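Local coordinates for cytochrome C-type biogenesis protein ccmF (Thermus thermophilus, PDB 6ZMQ) that probably attaches heme covalently to apocytochrome c as a membrane-embedded heme lyase, and itself carries a bound heme b, at residues A240-S245 with G253-D258; V513-L518 with W631-L636. All blocks are in the same frame, centred on the assembly; numbering follows the deposited sequence.

In the fold
Contact 1 (240-245 with 253-258) folds the tryptophan-rich loop that follows helix 224-247 back onto that helix, whereas contact 2 (513-518 with 631-636) pairs two transmembrane helices of the C-terminal family region. Their centres are 15 Å apart, and they touch: Met-242 CE lies 4.1 Å from Met-516 CE, and Trp-243 CA lies 3.7 Å from Trp-631 CZ2, with the Trp-243 and Trp-631 rings meeting edge to face. Contact 2 is the one at the heme, with Val-513 in its pocket and the axial ligand His-510 on the same helix; the side chain of Met-242 is about 11 Å from the heme. The other axial ligand, His-276, belongs to helix 266-284, into which the loop of contact 1 leads.

Contact 1 of 2, residues A240-S245 with G253-D258. With LMT (dodecyl-beta-D-maltoside), chain D.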
loop_
_atom_site.group_PDB
_atom_site.type_symbol
_atom_site.label_atom_id
_atom_site.label_comp_id
_atom_site.label_asym_id
_atom_site.label_seq_id
_atom_site.Cartn_x
_atom_site.Cartn_y
_atom_site.Cartn_z
ATOM N N ALA A 240 -3.276 5.216 3.757
ATOM C CA ALA A 240 -2.683 5.543 5.048
ATOM C C ALA A 240 -1.412 6.375 4.897
ATOM O O ALA A 240 -1.181 7.301 5.684
ATOM C CB ALA A 240 -2.401 4.251 5.818
ATOM N N GLY A 241 -0.588 6.067 3.886
ATOM C CA GLY A 241 0.576 6.891 3.590
ATOM C C GLY A 241 0.216 8.291 3.132
ATOM O O GLY A 241 0.894 9.261 3.492
ATOM N N MET A 242 -0.871 8.411 2.355
ATOM C CA MET A 242 -1.433 9.714 1.995
ATOM C C MET A 242 -1.845 10.538 3.215
ATOM O O MET A 242 -1.460 11.716 3.332
ATOM C CB MET A 242 -2.652 9.524 1.092
ATOM C CG MET A 242 -2.433 9.602 -0.403
ATOM S SD MET A 242 -3.954 9.038 -1.185
ATOM C CE MET A 242 -4.197 10.290 -2.433
ATOM N N TRP A 243 -2.612 9.918 4.131
ATOM C CA TRP A 243 -3.093 10.602 5.335
ATOM C C TRP A 243 -1.939 11.019 6.232
ATOM O O TRP A 243 -1.951 12.115 6.811
ATOM C CB TRP A 243 -4.056 9.699 6.123
ATOM C CG TRP A 243 -4.366 10.230 7.520
ATOM C CD1 TRP A 243 -5.328 11.140 7.846
ATOM C CD2 TRP A 243 -3.696 9.900 8.752
ATOM N NE1 TRP A 243 -5.302 11.397 9.197
ATOM C CE2 TRP A 243 -4.308 10.653 9.773
ATOM C CE3 TRP A 243 -2.632 9.056 9.085
ATOM C CZ2 TRP A 243 -3.902 10.575 11.108
ATOM C CZ3 TRP A 243 -2.229 8.982 10.415
ATOM C CH2 TRP A 243 -2.863 9.737 11.407
ATOM N N TRP A 244 -0.937 10.151 6.347
ATOM C CA TRP A 244 0.184 10.410 7.236
ATOM C C TRP A 244 1.083 11.508 6.680
ATOM O O TRP A 244 1.536 12.381 7.433
ATOM C CB TRP A 244 0.920 9.088 7.453
ATOM C CG TRP A 244 2.210 9.128 8.179
ATOM C CD1 TRP A 244 2.605 10.002 9.153
ATOM C CD2 TRP A 244 3.285 8.217 8.009
ATOM N NE1 TRP A 244 3.868 9.709 9.573
ATOM C CE2 TRP A 244 4.309 8.609 8.889
ATOM C CE3 TRP A 244 3.487 7.106 7.187
ATOM C CZ2 TRP A 244 5.512 7.931 8.968
ATOM C CZ3 TRP A 244 4.665 6.424 7.284
ATOM C CH2 TRP A 244 5.677 6.852 8.143
ATOM N N SER A 245 1.308 11.503 5.363
ATOM C CA SER A 245 2.105 12.542 4.723
ATOM C C SER A 245 1.403 13.895 4.772
ATOM O O SER A 245 2.058 14.942 4.850
ATOM C CB SER A 245 2.418 12.135 3.280
ATOM O OG SER A 245 2.842 13.240 2.506
ATOM N N GLY A 253 0.715 18.105 1.956
ATOM C CA GLY A 253 0.301 17.435 0.741
ATOM C C GLY A 253 0.127 15.958 0.985
ATOM O O GLY A 253 0.843 15.382 1.808
ATOM N N TYR A 254 -0.793 15.320 0.269
ATOM C CA TYR A 254 -1.058 13.908 0.477
ATOM C C TYR A 254 -0.209 13.024 -0.421
ATOM O O TYR A 254 -0.016 11.847 -0.107
ATOM C CB TYR A 254 -2.551 13.608 0.254
ATOM C CG TYR A 254 -3.200 14.287 -0.949
ATOM C CD1 TYR A 254 -2.974 13.831 -2.250
ATOM C CD2 TYR A 254 -4.040 15.382 -0.778
ATOM C CE1 TYR A 254 -3.568 14.447 -3.343
ATOM C CE2 TYR A 254 -4.644 16.001 -1.862
ATOM C CZ TYR A 254 -4.401 15.533 -3.140
ATOM O OH TYR A 254 -4.994 16.157 -4.213
ATOM N N TRP A 255 0.374 13.578 -1.479
ATOM C CA TRP A 255 1.014 12.765 -2.499
ATOM C C TRP A 255 2.372 13.349 -2.833
ATOM O O TRP A 255 2.524 14.566 -2.947
ATOM C CB TRP A 255 0.173 12.700 -3.773
ATOM C CG TRP A 255 0.548 11.565 -4.665
ATOM C CD1 TRP A 255 1.478 11.569 -5.665
ATOM C CD2 TRP A 255 -0.009 10.254 -4.641
ATOM N NE1 TRP A 255 1.538 10.336 -6.256
ATOM C CE2 TRP A 255 0.631 9.510 -5.647
ATOM C CE3 TRP A 255 -0.984 9.633 -3.860
ATOM C CZ2 TRP A 255 0.325 8.183 -5.891
ATOM C CZ3 TRP A 255 -1.289 8.322 -4.107
ATOM C CH2 TRP A 255 -0.637 7.607 -5.110
ATOM N N ALA A 256 3.356 12.476 -2.995
ATOM C CA ALA A 256 4.671 12.864 -3.472
ATOM C C ALA A 256 4.999 12.042 -4.707
ATOM O O ALA A 256 4.706 10.843 -4.762
ATOM C CB ALA A 256 5.733 12.666 -2.394
ATOM N N TRP A 257 5.594 12.692 -5.705
ATOM C CA TRP A 257 5.958 12.037 -6.951
ATOM C C TRP A 257 7.445 11.696 -7.013
ATOM O O TRP A 257 7.965 11.418 -8.100
ATOM C CB TRP A 257 5.572 12.916 -8.139
ATOM C CG TRP A 257 4.104 12.937 -8.502
ATOM C CD1 TRP A 257 3.302 14.039 -8.555
ATOM C CD2 TRP A 257 3.282 11.826 -8.907
ATOM N NE1 TRP A 257 2.033 13.687 -8.949
ATOM C CE2 TRP A 257 1.992 12.336 -9.169
ATOM C CE3 TRP A 257 3.507 10.454 -9.067
ATOM C CZ2 TRP A 257 0.935 11.524 -9.584
ATOM C CZ3 TRP A 257 2.452 9.648 -9.475
ATOM C CH2 TRP A 257 1.186 10.187 -9.729
ATOM N N ASP A 258 8.129 11.699 -5.870
ATOM C CA ASP A 258 9.550 11.384 -5.797
ATOM C C ASP A 258 9.718 9.870 -6.005
ATOM O O ASP A 258 8.747 9.127 -5.836
ATOM C CB ASP A 258 10.105 11.961 -4.476
ATOM C CG ASP A 258 9.531 11.319 -3.209
ATOM O OD1 ASP A 258 9.663 10.098 -2.982
ATOM O OD2 ASP A 258 8.982 12.079 -2.388
HETATM C C1B LMT D . 3.296 20.877 -4.016
HETATM C C2B LMT D . 3.719 21.846 -5.167
HETATM C C3B LMT D . 4.213 23.251 -4.686
HETATM C C4B LMT D . 4.060 23.516 -3.163
HETATM C C5B LMT D . 4.646 22.278 -2.462
HETATM C C6B LMT D . 4.710 22.516 -0.960
HETATM O O1B LMT D . 3.413 19.539 -4.446
HETATM O O2B LMT D . 4.701 21.213 -5.884
HETATM O O3B LMT D . 3.653 24.246 -5.437
HETATM O "O4'" LMT D . 4.760 24.641 -2.787
HETATM O O5B LMT D . 3.970 21.046 -2.769
HETATM O O6B LMT D . 5.527 23.582 -0.691
HETATM C "C1'" LMT D . 0.865 16.441 -5.921
HETATM C "C2'" LMT D . 1.398 17.486 -6.954
HETATM C "C3'" LMT D . 2.594 18.293 -6.351
HETATM C "C4'" LMT D . 2.265 18.877 -4.959
HETATM C "C5'" LMT D . 1.947 17.609 -4.126
HETATM C "C6'" LMT D . 1.839 17.799 -2.638
HETATM O "O1'" LMT D . -0.404 16.037 -6.267
HETATM O "O2'" LMT D . 1.853 16.834 -8.069
HETATM O "O3'" LMT D . 2.984 19.280 -7.203
HETATM O "O5'" LMT D . 0.748 17.022 -4.610
HETATM O "O6'" LMT D . 0.674 18.489 -2.442
HETATM C C1 LMT D . -0.517 14.815 -6.983
HETATM C C2 LMT D . -1.812 14.195 -6.531
HETATM C C3 LMT D . -2.630 13.471 -7.562
HETATM C C4 LMT D . -2.166 12.036 -7.660
HETATM C C5 LMT D . -3.010 11.304 -8.662
HETATM C C6 LMT D . -3.275 9.869 -8.313
HETATM C C7 LMT D . -3.805 9.740 -6.911
HETATM C C8 LMT D . -4.858 8.688 -6.877
HETATM C C9 LMT D . -4.659 7.703 -5.772
HETATM C C10 LMT D . -5.741 6.670 -5.869
HETATM C C11 LMT D . -5.646 5.726 -4.719
HETATM C C12 LMT D . -6.992 5.250 -4.295
#
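Met-242 carries most of this contact, laying its unbranched, flexible chain against the backbone and rings of the 253-258 loop. Its CA and CG both approach Tyr-254 O, the former in a CA-H...O contact bent to 150° at the hydrogen. Chi2 is extended (170°), while the bend at chi3 (134°) brings the terminal methyl against two aromatic rings, obliquely to each: CE stands 3.6 Å from Trp-255 CE3 and 3.8 Å from Tyr-254 CD1. The sulfur lies at the edge of the indole, with SD 5.2 Å from the centroid of the six-membered ring, a Met-aromatic contact in which the polarisable sulfur may be drawn to the slightly positive rim of the ring. One turn on, Ser-245 supplies a short hydroxyl suited to a neighbouring backbone: OG is 3.0 Å from Gly-253 O, within hydrogen-bonding distance, although its proton has another possible acceptor.

The loop sequence is that of the WGxxWxWD motif, the WWD signature of heme-handling proteins in this family. Here a dodecyl maltoside molecule lies against it. Its alkyl chain runs over one face of Trp-255, with C4 about 4.0 Å above the ring plane, and its O2' meets the edge of Trp-257 in plane. Gly-253, having no side chain, lets the sugar come close to its backbone. Trp-255 NE1 in turn sits over a face of Trp-257, offset toward the rim.

Around the pair, Met-242 and Tyr-254 both rest on Ile-520 of helix 501-525, where the Tyr-254 hydroxyl is hydrogen-bonded to Ser-523 and Gln-524. Trp-244 leans on Met-185 and Met-186 of helix 185-213, Trp-257 NE1 bonds Asn-406 of helix 402-422, and the detergent reaches Glu-529 in strand 528-534.

Contact 2 of 2, residues V513-L518 with W631-L636; sequences VALMGL and WVAGGL. With HEM (protoporphyrin IX containing Fe), chain B.
Helices 513-518 and 631-636 run nearly antiparallel, their axes 8.4 Å apart at closest approach and crossing at -164°, with Leu-515 and Ala-633 nearest in register. Ala-633 points toward the partner helix, and its methyl is small enough for the backbones to come close: CB lies 3.7 Å from Met-516 CG and 3.8 Å from Leu-515 CG, touching two consecutive side chains at once. With CG anti to the backbone N (chi1 -170°), Leu-515 sends its branched end alongside that methyl and on toward Leu-636, whose chain it meets at about a right angle, CD2 to CD1 at 4.0 Å. Met-516 touches Ala-633 through its CG; its side chain also packs on Met-630 and Met-637 of helix 627-644. Val-513 faces the other way, into the heme pocket on the side of a vinyl group, and also leans on Leu-417 and Met-420 of helix 402-422. No hydrogen bond links the segments, and the backbone amides of Gly-517 and Gly-635 are bonded within their own helices. The segments therefore meet through apolar contacts alone, as suits two predicted transmembrane helices inside a membrane-embedded bundle.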
loop_
_atom_site.group_PDB
_atom_site.type_symbol
_atom_site.label_atom_id
_atom_site.label_comp_id
_atom_site.label_asym_id
_atom_site.label_seq_id
_atom_site.Cartn_x
_atom_site.Cartn_y
_atom_site.Cartn_z
ATOM N N VAL A 513 -14.071 5.338 -4.513
ATOM C CA VAL A 513 -13.056 5.946 -5.409
ATOM C C VAL A 513 -13.643 7.170 -6.084
ATOM O O VAL A 513 -12.886 8.063 -6.306
ATOM C CB VAL A 513 -12.472 5.016 -6.470
ATOM C CG1 VAL A 513 -12.124 5.777 -7.722
ATOM C CG2 VAL A 513 -11.230 4.366 -5.950
ATOM N N ALA A 514 -14.902 7.132 -6.498
ATOM C CA ALA A 514 -15.559 8.254 -7.198
ATOM C C ALA A 514 -15.413 9.561 -6.425
ATOM O O ALA A 514 -15.176 10.588 -7.055
ATOM C CB ALA A 514 -16.997 7.899 -7.363
ATOM N N LEU A 515 -15.644 9.501 -5.112
ATOM C CA LEU A 515 -15.534 10.580 -4.154
ATOM C C LEU A 515 -14.095 11.062 -4.004
ATOM O O LEU A 515 -13.868 12.275 -3.886
ATOM C CB LEU A 515 -16.072 10.074 -2.810
ATOM C CG LEU A 515 -16.368 10.888 -1.543
ATOM C CD1 LEU A 515 -16.930 12.274 -1.831
ATOM C CD2 LEU A 515 -17.302 10.084 -0.643
ATOM N N MET A 516 -13.118 10.154 -4.129
ATOM C CA MET A 516 -11.716 10.573 -4.108
ATOM C C MET A 516 -11.277 11.264 -5.395
ATOM O O MET A 516 -10.408 12.130 -5.340
ATOM C CB MET A 516 -10.777 9.401 -3.829
ATOM C CG MET A 516 -10.569 9.097 -2.352
ATOM S SD MET A 516 -9.077 8.157 -1.933
ATOM C CE MET A 516 -7.905 8.701 -3.177
ATOM N N GLY A 517 -11.816 10.871 -6.552
ATOM C CA GLY A 517 -11.512 11.588 -7.786
ATOM C C GLY A 517 -11.976 13.033 -7.750
ATOM O O GLY A 517 -11.214 13.948 -8.117
ATOM N N LEU A 518 -13.209 13.256 -7.244
ATOM C CA LEU A 518 -13.683 14.625 -6.987
ATOM C C LEU A 518 -12.791 15.364 -5.993
ATOM O O LEU A 518 -12.415 16.517 -6.239
ATOM C CB LEU A 518 -15.141 14.632 -6.498
ATOM C CG LEU A 518 -15.846 15.987 -6.221
ATOM C CD1 LEU A 518 -17.306 15.932 -6.573
ATOM C CD2 LEU A 518 -15.781 16.482 -4.749
ATOM N N TRP A 631 -10.810 11.366 2.972
ATOM C CA TRP A 631 -10.597 10.334 3.985
ATOM C C TRP A 631 -11.893 9.664 4.412
ATOM O O TRP A 631 -11.867 8.523 4.890
ATOM C CB TRP A 631 -9.863 10.917 5.175
ATOM C CG TRP A 631 -8.509 11.253 4.743
ATOM C CD1 TRP A 631 -7.785 10.623 3.771
ATOM C CD2 TRP A 631 -7.740 12.367 5.158
ATOM N NE1 TRP A 631 -6.577 11.254 3.593
ATOM C CE2 TRP A 631 -6.528 12.331 4.436
ATOM C CE3 TRP A 631 -7.938 13.378 6.094
ATOM C CZ2 TRP A 631 -5.533 13.264 4.623
ATOM C CZ3 TRP A 631 -6.948 14.296 6.272
ATOM C CH2 TRP A 631 -5.763 14.234 5.549
ATOM N N VAL A 632 -13.036 10.348 4.279
ATOM C CA VAL A 632 -14.290 9.625 4.511
ATOM C C VAL A 632 -14.518 8.631 3.371
ATOM O O VAL A 632 -15.073 7.548 3.588
ATOM C CB VAL A 632 -15.495 10.578 4.735
ATOM C CG1 VAL A 632 -15.928 11.350 3.491
ATOM C CG2 VAL A 632 -16.662 9.835 5.355
ATOM N N ALA A 633 -13.989 8.928 2.174
ATOM C CA ALA A 633 -13.969 7.961 1.085
ATOM C C ALA A 633 -13.006 6.813 1.371
ATOM O O ALA A 633 -13.283 5.663 1.015
ATOM C CB ALA A 633 -13.589 8.664 -0.212
ATOM N N GLY A 634 -11.846 7.113 1.963
ATOM C CA GLY A 634 -10.949 6.046 2.414
ATOM C C GLY A 634 -11.579 5.117 3.440
ATOM O O GLY A 634 -11.428 3.889 3.372
ATOM N N GLY A 635 -12.296 5.703 4.405
ATOM C CA GLY A 635 -13.122 4.921 5.315
ATOM C C GLY A 635 -14.206 4.113 4.621
ATOM O O GLY A 635 -14.518 2.994 5.040
ATOM N N LEU A 636 -14.807 4.672 3.560
ATOM C CA LEU A 636 -15.840 3.943 2.825
ATOM C C LEU A 636 -15.247 2.753 2.071
ATOM O O LEU A 636 -15.868 1.686 1.995
ATOM C CB LEU A 636 -16.573 4.886 1.871
ATOM C CG LEU A 636 -17.667 5.754 2.512
ATOM C CD1 LEU A 636 -18.096 6.873 1.569
ATOM C CD2 LEU A 636 -18.877 4.928 2.929
HETATM C CHA HEM B . -15.163 -5.266 -8.415
HETATM C CHB HEM B . -15.486 -2.844 -12.662
HETATM C CHC HEM B . -12.005 0.270 -11.134
HETATM C CHD HEM B . -12.103 -1.919 -6.777
HETATM C C1A HEM B . -15.512 -4.848 -9.690
HETATM C C2A HEM B . -16.451 -5.541 -10.502
HETATM C C3A HEM B . -16.544 -4.873 -11.687
HETATM C C4A HEM B . -15.674 -3.768 -11.640
HETATM C CMA HEM B . -17.414 -5.237 -12.856
HETATM C CAA HEM B . -17.224 -6.797 -10.132
HETATM C CBA HEM B . -18.429 -6.480 -9.226
HETATM C CGA HEM B . -19.441 -5.616 -9.938
HETATM O O1A HEM B . -19.714 -4.480 -9.487
HETATM O O2A HEM B . -20.002 -6.040 -10.975
HETATM C C1B HEM B . -14.533 -1.808 -12.583
HETATM C C2B HEM B . -14.182 -0.993 -13.685
HETATM C C3B HEM B . -13.216 -0.124 -13.279
HETATM C C4B HEM B . -12.945 -0.438 -11.877
HETATM C CMB HEM B . -14.772 -1.055 -15.059
HETATM C CAB HEM B . -12.537 0.911 -14.067
HETATM C CBB HEM B . -11.215 0.501 -14.617
HETATM C C1C HEM B . -11.798 -0.009 -9.801
HETATM C C2C HEM B . -11.093 0.801 -8.911
HETATM C C3C HEM B . -11.139 0.163 -7.695
HETATM C C4C HEM B . -11.878 -1.036 -7.826
HETATM C CMC HEM B . -10.396 2.109 -9.183
HETATM C CAC HEM B . -10.517 0.649 -6.476
HETATM C CBC HEM B . -11.332 1.378 -5.476
HETATM C C1D HEM B . -12.900 -3.072 -6.844
HETATM C C2D HEM B . -13.044 -4.065 -5.774
HETATM C C3D HEM B . -13.901 -5.012 -6.219
HETATM C C4D HEM B . -14.288 -4.574 -7.580
HETATM C CMD HEM B . -12.362 -4.037 -4.434
HETATM C CAD HEM B . -14.370 -6.253 -5.478
HETATM C CBD HEM B . -13.653 -7.479 -6.056
HETATM C CGD HEM B . -13.921 -8.771 -5.320
HETATM O O1D HEM B . -14.683 -9.643 -5.797
HETATM O O2D HEM B . -13.358 -8.988 -4.232
HETATM N NA HEM B . -15.042 -3.777 -10.425
HETATM N NB HEM B . -13.758 -1.450 -11.538
HETATM N NC HEM B . -12.294 -1.093 -9.128
HETATM N ND HEM B . -13.658 -3.430 -7.862
HETATM FE FE HEM B . -13.807 -2.366 -9.666
#